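Local coordinates for protein DNA polymerase III subunit beta (Deinococcus radiodurans, PDB 4TRT) that probably encircles DNA as a ring-shaped head-to-tail homodimer and tethers DNA polymerases and other proteins to it, giving them processivity, at residues L248-A254 and G329-F335; A254-K258 and L324-D328; L118-A122 and V224-L228; L17-V21 and I52-C56. All coordinates share one frame; numbering follows the deposited sequence.

Contact 1. Residues L248-A254 and G329-F335; sequences LQVTLPA and GDAELLF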
# COMPACT_ATOMS: atom_id res chain seq x y z
N LEU A 248 38.17 5.55 17.14
CA LEU A 248 37.77 6.51 16.12
C LEU A 248 36.30 6.88 16.31
O LEU A 248 35.46 6.00 16.51
CB LEU A 248 38.00 5.92 14.73
CG LEU A 248 37.58 6.70 13.48
CD1 LEU A 248 38.36 8.01 13.32
CD2 LEU A 248 37.77 5.81 12.25
N GLN A 249 36.01 8.18 16.24
CA GLN A 249 34.68 8.74 16.42
C GLN A 249 34.38 9.56 15.20
O GLN A 249 35.21 10.36 14.78
CB GLN A 249 34.65 9.63 17.66
CG GLN A 249 33.32 10.32 17.92
CD GLN A 249 33.42 11.29 19.09
OE1 GLN A 249 33.80 10.89 20.19
NE2 GLN A 249 33.12 12.58 18.84
N VAL A 250 33.22 9.35 14.60
CA VAL A 250 32.81 10.09 13.43
C VAL A 250 31.43 10.66 13.73
O VAL A 250 30.58 9.96 14.26
CB VAL A 250 32.75 9.18 12.17
CG1 VAL A 250 32.09 9.90 11.00
CG2 VAL A 250 34.16 8.73 11.78
N THR A 251 31.23 11.94 13.42
CA THR A 251 29.96 12.58 13.64
C THR A 251 29.50 13.16 12.30
O THR A 251 30.28 13.79 11.59
CB THR A 251 30.15 13.70 14.70
OG1 THR A 251 30.55 13.11 15.95
CG2 THR A 251 28.89 14.45 14.88
N LEU A 252 28.22 12.96 11.96
CA LEU A 252 27.69 13.43 10.70
C LEU A 252 26.16 13.45 10.73
O LEU A 252 25.57 12.84 11.62
CB LEU A 252 28.19 12.55 9.54
CG LEU A 252 27.62 11.15 9.42
CD1 LEU A 252 28.20 10.49 8.19
CD2 LEU A 252 27.86 10.26 10.65
N PRO A 253 25.54 14.13 9.77
CA PRO A 253 24.08 14.18 9.72
C PRO A 253 23.46 12.81 9.52
O PRO A 253 23.88 12.07 8.62
CB PRO A 253 23.80 15.08 8.52
CG PRO A 253 25.05 15.87 8.31
CD PRO A 253 26.14 14.93 8.68
N ALA A 254 22.49 12.46 10.36
CA ALA A 254 21.88 11.15 10.34
C ALA A 254 21.19 10.88 9.01
O ALA A 254 21.28 9.77 8.47
CB ALA A 254 20.88 11.02 11.47
N GLY A 329 18.86 13.79 13.55
CA GLY A 329 19.75 14.92 13.69
C GLY A 329 21.15 14.55 13.28
O GLY A 329 21.48 14.51 12.09
N ASP A 330 22.02 14.33 14.25
CA ASP A 330 23.38 13.90 13.95
C ASP A 330 23.67 12.56 14.58
O ASP A 330 23.23 12.27 15.69
CB ASP A 330 24.36 14.98 14.40
CG ASP A 330 24.17 16.28 13.63
OD1 ASP A 330 24.56 16.35 12.43
OD2 ASP A 330 23.60 17.22 14.21
N ALA A 331 24.35 11.71 13.82
CA ALA A 331 24.78 10.41 14.31
C ALA A 331 26.22 10.49 14.77
O ALA A 331 27.02 11.22 14.20
CB ALA A 331 24.62 9.36 13.21
N GLU A 332 26.53 9.70 15.80
CA GLU A 332 27.88 9.51 16.31
C GLU A 332 28.20 8.04 16.10
O GLU A 332 27.47 7.17 16.56
CB GLU A 332 27.89 9.83 17.80
CG GLU A 332 29.06 10.65 18.29
CD GLU A 332 28.84 11.13 19.72
OE1 GLU A 332 28.79 10.28 20.62
OE2 GLU A 332 28.70 12.35 19.96
N LEU A 333 29.28 7.76 15.38
CA LEU A 333 29.71 6.38 15.13
C LEU A 333 31.03 6.18 15.87
O LEU A 333 31.99 6.91 15.63
CB LEU A 333 29.93 6.13 13.62
CG LEU A 333 28.91 6.73 12.65
CD1 LEU A 333 29.32 6.44 11.22
CD2 LEU A 333 27.50 6.22 12.97
N LEU A 334 31.06 5.20 16.76
CA LEU A 334 32.22 4.92 17.57
C LEU A 334 32.77 3.55 17.20
O LEU A 334 32.09 2.53 17.37
CB LEU A 334 31.84 4.93 19.04
CG LEU A 334 31.10 6.15 19.59
CD1 LEU A 334 30.70 5.86 21.03
CD2 LEU A 334 31.95 7.40 19.51
N PHE A 335 34.01 3.53 16.71
CA PHE A 335 34.64 2.32 16.19
C PHE A 335 35.74 1.85 17.12
O PHE A 335 36.55 2.67 17.60
CB PHE A 335 35.22 2.59 14.81
CG PHE A 335 34.21 3.01 13.81
CD1 PHE A 335 33.25 2.12 13.36
CD2 PHE A 335 34.22 4.31 13.30
CE1 PHE A 335 32.33 2.50 12.41
CE2 PHE A 335 33.28 4.70 12.37
CZ PHE A 335 32.34 3.79 11.91
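Leu248 to Pro253 and Asp330 to Phe335 form an antiparallel beta ladder of the C-terminal domain, the axes of the two segments passing 4.5 Å apart. Backbone hydrogen bonds come in reciprocal pairs at Leu248–Phe335, Val250–Leu333 and Leu252–Ala331. The bond from Phe335 N to Leu248 O is short, 2.9 Å, and nearly straight at 174°, whereas the return bond from Leu248 N to Phe335 O is weak. One more bond, from Ala254 N to Gly329 O at 2.9 Å, closes the ladder where the first strand turns into a helix. Gly329 suits its place because its backbone angles would jam a side chain against the preceding carbonyl oxygen. CA-H···O contacts fill the alternate pairs, as between Gln249 CA and Leu333 O (3.3 Å).

Apolar packing belongs to the face of Leu248, Val250, Leu252, Ala331, Leu333 and Phe335. Leu248 CD2 lies alongside the Phe335 ring, 4.0 Å from CD2, while Val250 CG2 comes to the ring's edge, 4.2 Å from CE2. Leu252 turns CG in between its backbone N and carbonyl carbon (chi1 72°), and it crosses Leu333 at about a right angle, Leu252 CD2 lying 4.1 Å from Leu333 CD1.

On the other face the aliphatic stem of Gln249 runs beside Leu334, CG to CD2 3.6 Å. Glu332 turns its CG to Thr251 OG1; its carboxylate goes to Arg345 and Gly348 N.

Strand 303-306 flanks 248-253 and strand 342-346 flanks 330-335, while the apolar face, through Phe335, Leu248 and Val250, packs on strands 310-316 and 275-281.

Contact 2. Residues A254-K258 and L324-D328; sequences ATALK and LGPID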
# COMPACT_ATOMS: atom_id res chain seq x y z
N ALA A 254 22.49 12.46 10.36
CA ALA A 254 21.88 11.15 10.34
C ALA A 254 21.19 10.88 9.01
O ALA A 254 21.28 9.77 8.47
CB ALA A 254 20.88 11.02 11.47
N THR A 255 20.49 11.88 8.49
CA THR A 255 19.67 11.65 7.30
C THR A 255 20.56 11.42 6.09
O THR A 255 20.28 10.51 5.28
CB THR A 255 18.73 12.83 7.02
OG1 THR A 255 17.76 12.89 8.07
CG2 THR A 255 18.03 12.69 5.66
N ALA A 256 21.64 12.19 5.98
CA ALA A 256 22.59 11.98 4.88
C ALA A 256 23.18 10.57 4.94
O ALA A 256 23.28 9.89 3.91
CB ALA A 256 23.68 13.05 4.86
N LEU A 257 23.54 10.11 6.14
CA LEU A 257 24.11 8.77 6.28
C LEU A 257 23.11 7.68 5.92
O LEU A 257 23.46 6.71 5.22
CB LEU A 257 24.67 8.54 7.69
CG LEU A 257 25.22 7.15 8.00
CD1 LEU A 257 26.44 6.81 7.13
CD2 LEU A 257 25.54 7.06 9.49
N LYS A 258 21.87 7.82 6.37
CA LYS A 258 20.83 6.83 6.06
C LYS A 258 20.58 6.75 4.58
O LYS A 258 20.50 5.66 4.03
CB LYS A 258 19.52 7.17 6.75
CG LYS A 258 19.57 7.03 8.26
CD LYS A 258 18.24 7.48 8.87
CE LYS A 258 18.39 7.65 10.36
NZ LYS A 258 17.07 7.93 11.00
N LEU A 324 20.54 2.58 12.63
CA LEU A 324 20.40 4.03 12.47
C LEU A 324 18.98 4.55 12.59
O LEU A 324 18.78 5.76 12.82
CB LEU A 324 20.96 4.47 11.12
CG LEU A 324 22.46 4.31 10.96
CD1 LEU A 324 22.84 4.67 9.54
CD2 LEU A 324 23.20 5.18 11.98
N GLY A 325 18.00 3.67 12.40
CA GLY A 325 16.60 4.06 12.33
C GLY A 325 16.16 5.05 13.39
O GLY A 325 15.62 6.10 13.05
N PRO A 326 16.38 4.73 14.67
CA PRO A 326 15.99 5.63 15.77
C PRO A 326 16.86 6.89 15.96
O PRO A 326 16.56 7.69 16.82
CB PRO A 326 16.12 4.74 17.00
CG PRO A 326 16.05 3.34 16.49
CD PRO A 326 16.77 3.41 15.17
N ILE A 327 17.91 7.06 15.17
CA ILE A 327 18.80 8.21 15.30
C ILE A 327 18.37 9.34 14.36
O ILE A 327 18.31 9.16 13.15
CB ILE A 327 20.27 7.84 15.02
CG1 ILE A 327 20.75 6.78 16.01
CG2 ILE A 327 21.15 9.09 15.10
CD1 ILE A 327 22.12 6.17 15.73
N ASP A 328 18.10 10.51 14.95
CA ASP A 328 17.75 11.73 14.20
C ASP A 328 18.75 12.86 14.48
O ASP A 328 19.40 12.90 15.52
CB ASP A 328 16.37 12.20 14.62
CG ASP A 328 15.29 11.16 14.39
OD1 ASP A 328 15.25 10.59 13.29
OD2 ASP A 328 14.46 10.95 15.30
O HOH W 1 16.61 10.59 10.83
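Lys258, one turn into helix 254-265, reaches across to a type I beta turn, Leu324 to Ile327, which follows helix 317-324 and leads to strand 330-335 in the C-terminal domain. Its CG stands beside the backbone N (chi1 -68°), and beyond CG the chain is fully extended, the shape needed to carry the ammonium group to the turn. On the way the stem slides past Leu324 in the opposite direction, CG lying 4.1 Å from Leu324 CB.

At the tip, NZ donates to Ile327 O at 2.8 Å and to Gly325 O at 3.1 Å. Neither oxygen is met squarely: the donor is tilted 29° from the carbonyl plane of Ile327 and stands further above that of Gly325. Carbonyl oxygens gathered where a helix finishes would probably favour the charged ammonium form, consistent with a lysine here. Were it a methionine, those two oxygens would probably lose their ammonium donor and Asp328 its nearby positive charge. Gly325 suits the turn, since a CB there would collide with Pro326 CD.

Alongside the lysine stem the contact is apolar. Leu257 turns CG anti to its backbone N (chi1 176°) and meets Leu324 at about a right angle, CD2 to CD1 3.6 Å. Ala254, short enough to sit close against the turn, sets its CB 4.1 Å from Ile327 CG2; Ile327 itself goes on to Phe344 and Tyr353.

The salt bridge from Lys258 to Asp328 is long, but a water joins the two, accepting from NZ at 2.7 Å and donating to Asp328 OD1 at 2.8 Å.

Contact 3. Residues L118-A122 and V224-L228; sequences LSFPA and VKMNL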
# COMPACT_ATOMS: atom_id res chain seq x y z
N LEU A 118 -12.07 -14.49 29.81
CA LEU A 118 -10.77 -13.83 29.81
C LEU A 118 -10.69 -12.94 31.05
O LEU A 118 -11.60 -12.16 31.29
CB LEU A 118 -10.58 -13.00 28.54
CG LEU A 118 -10.66 -13.76 27.21
CD1 LEU A 118 -10.68 -12.79 26.03
CD2 LEU A 118 -9.53 -14.77 27.08
N SER A 119 -9.61 -13.07 31.82
CA SER A 119 -9.44 -12.34 33.08
C SER A 119 -8.23 -11.43 33.00
O SER A 119 -7.14 -11.88 32.66
CB SER A 119 -9.24 -13.29 34.27
OG SER A 119 -10.45 -13.62 34.92
N PHE A 120 -8.43 -10.16 33.36
CA PHE A 120 -7.36 -9.18 33.36
C PHE A 120 -7.16 -8.65 34.79
O PHE A 120 -7.97 -7.87 35.27
CB PHE A 120 -7.72 -8.04 32.39
CG PHE A 120 -7.92 -8.49 30.96
CD1 PHE A 120 -9.16 -8.93 30.52
CD2 PHE A 120 -6.87 -8.47 30.06
CE1 PHE A 120 -9.35 -9.35 29.22
CE2 PHE A 120 -7.04 -8.89 28.75
CZ PHE A 120 -8.28 -9.33 28.33
N PRO A 121 -6.09 -9.11 35.48
CA PRO A 121 -5.83 -8.60 36.84
C PRO A 121 -5.43 -7.12 36.86
O PRO A 121 -4.91 -6.62 35.86
CB PRO A 121 -4.68 -9.48 37.34
CG PRO A 121 -4.06 -10.06 36.11
CD PRO A 121 -5.18 -10.21 35.13
N ALA A 122 -5.68 -6.45 37.98
CA ALA A 122 -5.60 -4.99 38.09
C ALA A 122 -4.46 -4.43 38.97
O ALA A 122 -4.07 -3.27 38.81
CB ALA A 122 -6.93 -4.44 38.59
N VAL A 224 -7.48 0.22 27.57
CA VAL A 224 -7.02 -1.08 27.10
C VAL A 224 -6.36 -1.91 28.21
O VAL A 224 -5.62 -1.36 29.02
CB VAL A 224 -5.99 -0.95 25.96
CG1 VAL A 224 -5.44 -2.31 25.60
CG2 VAL A 224 -6.62 -0.30 24.73
N LYS A 225 -6.64 -3.21 28.22
CA LYS A 225 -5.94 -4.18 29.05
C LYS A 225 -5.39 -5.29 28.15
O LYS A 225 -6.11 -5.80 27.28
CB LYS A 225 -6.88 -4.79 30.08
CG LYS A 225 -7.73 -3.79 30.84
CD LYS A 225 -8.53 -4.49 31.92
CE LYS A 225 -9.16 -3.52 32.91
NZ LYS A 225 -10.52 -3.14 32.47
N MET A 226 -4.14 -5.68 28.35
CA MET A 226 -3.53 -6.74 27.54
C MET A 226 -2.85 -7.75 28.43
O MET A 226 -2.04 -7.36 29.29
CB MET A 226 -2.52 -6.15 26.55
CG MET A 226 -1.90 -7.19 25.63
SD MET A 226 -0.65 -6.57 24.50
CE MET A 226 -1.66 -5.88 23.20
N ASN A 227 -3.15 -9.03 28.20
CA ASN A 227 -2.42 -10.14 28.81
C ASN A 227 -1.40 -10.66 27.81
O ASN A 227 -1.73 -10.87 26.63
CB ASN A 227 -3.34 -11.30 29.21
CG ASN A 227 -4.30 -10.96 30.33
OD1 ASN A 227 -4.02 -10.09 31.16
ND2 ASN A 227 -5.43 -11.67 30.39
N LEU A 228 -0.18 -10.89 28.28
CA LEU A 228 0.86 -11.50 27.46
C LEU A 228 1.72 -12.41 28.30
O LEU A 228 1.77 -12.28 29.53
CB LEU A 228 1.75 -10.45 26.82
CG LEU A 228 2.32 -9.40 27.78
CD1 LEU A 228 3.81 -9.16 27.57
CD2 LEU A 228 1.53 -8.10 27.64
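Phe120 and Asn227 meet in a partly buried contact, half aromatic packing and half polar tether, where the loop between strands 103-108 and 126-129 lies against strand 224-229. The Phe120 ring, swung beside its backbone N (chi1 -60°), fits between Asn227 on one side of its plane and Lys225 CB on the other. Asn227 ND2 lies over one ring face, 3.5 Å from Phe120 CD2, with CG and OD1 of the amide out beyond CD2; the ring and amide planes are only 26° apart. Lys225 gives its aliphatic part: its CB is 3.7 Å from Phe120 CD2, and its CD approaches Phe120 CB before the chain bends at chi4 and takes the ammonium end away. Such a long side chain suits a partly exposed site, apolar at the base and charged at the end.

This loop joins the N-terminal to the central domain, and strands 224-229 and 52-59 are neighbours in the sheet shared by those domains; Phe120 also touches Asp53 and Ser55 of the latter strand.

Three partners fix the rotation of the Asn227 amide. ND2 donates to Ser119 O at 2.8 Å (158°), an oxygen close to the amide plane, though the donor stands well above the carbonyl plane. ND2 also bonds Asp53 OD2, and OD1 pairs with Thr218 OG1. A leucine here would probably leave Ser119 O and Asp53 without this donor and Thr218 without its mate, slackening the loop's hold on the strand. Pro121 borders the same amide, its CD 4.1 Å from Asn227 OD1.

Contact 4. Residues L17-V21 and I52-C56; sequences LLERV and IDLSC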
# COMPACT_ATOMS: atom_id res chain seq x y z
N LEU A 17 -8.41 -1.88 17.19
CA LEU A 17 -7.38 -2.51 18.00
C LEU A 17 -7.62 -4.02 18.09
O LEU A 17 -6.70 -4.81 17.93
CB LEU A 17 -7.32 -1.89 19.41
CG LEU A 17 -6.86 -0.43 19.55
CD1 LEU A 17 -7.07 0.05 20.98
CD2 LEU A 17 -5.41 -0.20 19.13
N LEU A 18 -8.87 -4.41 18.33
CA LEU A 18 -9.20 -5.82 18.51
C LEU A 18 -9.09 -6.63 17.23
O LEU A 18 -8.64 -7.76 17.25
CB LEU A 18 -10.60 -5.99 19.12
CG LEU A 18 -10.49 -5.86 20.63
CD1 LEU A 18 -11.73 -5.25 21.24
CD2 LEU A 18 -10.11 -7.19 21.26
N GLU A 19 -9.46 -6.03 16.09
CA GLU A 19 -9.39 -6.75 14.83
C GLU A 19 -7.96 -7.05 14.39
O GLU A 19 -7.73 -8.00 13.65
CB GLU A 19 -10.19 -6.05 13.73
CG GLU A 19 -9.46 -4.96 12.98
CD GLU A 19 -10.27 -4.39 11.82
OE1 GLU A 19 -10.17 -3.18 11.58
OE2 GLU A 19 -11.01 -5.14 11.15
N ARG A 20 -6.99 -6.26 14.84
CA ARG A 20 -5.60 -6.57 14.53
C ARG A 20 -5.05 -7.75 15.34
O ARG A 20 -4.14 -8.41 14.88
CB ARG A 20 -4.68 -5.35 14.63
CG ARG A 20 -4.74 -4.45 13.40
CD ARG A 20 -3.86 -3.23 13.59
NE ARG A 20 -4.13 -2.59 14.88
CZ ARG A 20 -3.48 -1.53 15.35
NH1 ARG A 20 -2.55 -0.93 14.61
NH2 ARG A 20 -3.78 -1.05 16.55
N VAL A 21 -5.62 -8.02 16.52
CA VAL A 21 -5.24 -9.17 17.37
C VAL A 21 -6.03 -10.44 17.04
O VAL A 21 -5.45 -11.52 16.85
CB VAL A 21 -5.46 -8.81 18.86
CG1 VAL A 21 -5.25 -10.02 19.76
CG2 VAL A 21 -4.53 -7.67 19.26
N ILE A 52 -1.74 -13.46 23.02
CA ILE A 52 -2.17 -12.35 23.87
C ILE A 52 -3.69 -12.31 24.00
O ILE A 52 -4.39 -12.81 23.14
CB ILE A 52 -1.61 -10.98 23.41
CG1 ILE A 52 -2.22 -10.52 22.09
CG2 ILE A 52 -0.09 -11.02 23.32
CD1 ILE A 52 -2.12 -9.02 21.89
N ASP A 53 -4.17 -11.72 25.09
CA ASP A 53 -5.57 -11.35 25.24
C ASP A 53 -5.63 -9.85 25.28
O ASP A 53 -4.75 -9.21 25.84
CB ASP A 53 -6.19 -11.86 26.55
CG ASP A 53 -5.89 -13.32 26.82
OD1 ASP A 53 -5.90 -14.11 25.87
OD2 ASP A 53 -5.67 -13.66 28.01
N LEU A 54 -6.70 -9.30 24.72
CA LEU A 54 -6.88 -7.86 24.67
C LEU A 54 -8.31 -7.50 25.01
O LEU A 54 -9.25 -8.18 24.59
CB LEU A 54 -6.53 -7.36 23.27
CG LEU A 54 -6.58 -5.86 22.99
CD1 LEU A 54 -5.52 -5.12 23.81
CD2 LEU A 54 -6.40 -5.64 21.50
N SER A 55 -8.46 -6.42 25.77
CA SER A 55 -9.75 -5.89 26.17
C SER A 55 -9.72 -4.39 25.98
O SER A 55 -8.73 -3.74 26.34
CB SER A 55 -10.00 -6.21 27.63
OG SER A 55 -11.32 -5.92 27.97
N CYS A 56 -10.78 -3.83 25.41
CA CYS A 56 -10.90 -2.39 25.25
C CYS A 56 -12.26 -1.93 25.71
O CYS A 56 -13.29 -2.48 25.31
CB CYS A 56 -10.70 -1.97 23.79
SG CYS A 56 -10.51 -0.18 23.62
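Ile52 O is hydrogen-bonded by Thr48 OG1, which also bonds Asp53 OD1, and Ile52 N by Asn49 OD1; with its backbone held in this way, Ile52 turns its side chain to Val21 of the helix. No hydrogen bond crosses between the segments: the contact is one of apolar side chains, with methyls also resting on backbone oxygens, and helix and strand run nearly antiparallel at 165° with axes 9.0 Å apart.

Leu54 lies at the middle of the contact. With CG anti to the backbone N (chi1 -177°), its CD2 is thrust between three residues of the helix: it lies 3.6 Å from Val21 CG2, 4.0 Å from Leu18 CD2 and 3.7 Å from the backbone oxygen of Leu17. Leu18 approaches obliquely, its CD2 also resting 3.6 Å from Leu54 O, while its other branch, CD1, passes near Cys56 CB.

Val21 uses both methyls. Besides touching Leu54, CG2 comes 3.8 Å from Ile52 CD1, and CG1 stands 3.9 Å from the same atom. Ile52 brings CD1 there by placing CG1 between its backbone N and carbonyl carbon (chi1 69°). Beta-branched Ile52 suits a strand, and Val21 offers two methyls close to its backbone.

Asp53 and Ser55 alternate to the far side of the strand, where Phe120 and Asn227 take over. The helix lies on one face of the sheet in which strands 42-48 and 224-229 flank strand 52-59; Leu18 also packs on Leu45, Leu17 and Leu54 on Val224, and helix 193-202 adds further cover through Glu198 and Val202.

In the fold
Contacts 1 and 2 form one neighbourhood in the C-terminal domain and share Ala254, where strand 248-253 passes into helix 254-265; Leu252 and Leu333 both pack on Leu257. Contacts 3 and 4 form another, 10 Å apart between centres, on the two faces of one sheet in which strands 52-59 and 224-229 are neighbours. The pairs lie on opposite sides of the chain's centre. Contacts 1 and 4 are buried, the first knit by a backbone ladder and the second by apolar side-chain packing without a hydrogen bond across it. Contacts 2 and 3 are partly buried loop contacts, each with a polar side chain on backbone: a lysine binding two carbonyl oxygens, an asparagine binding one.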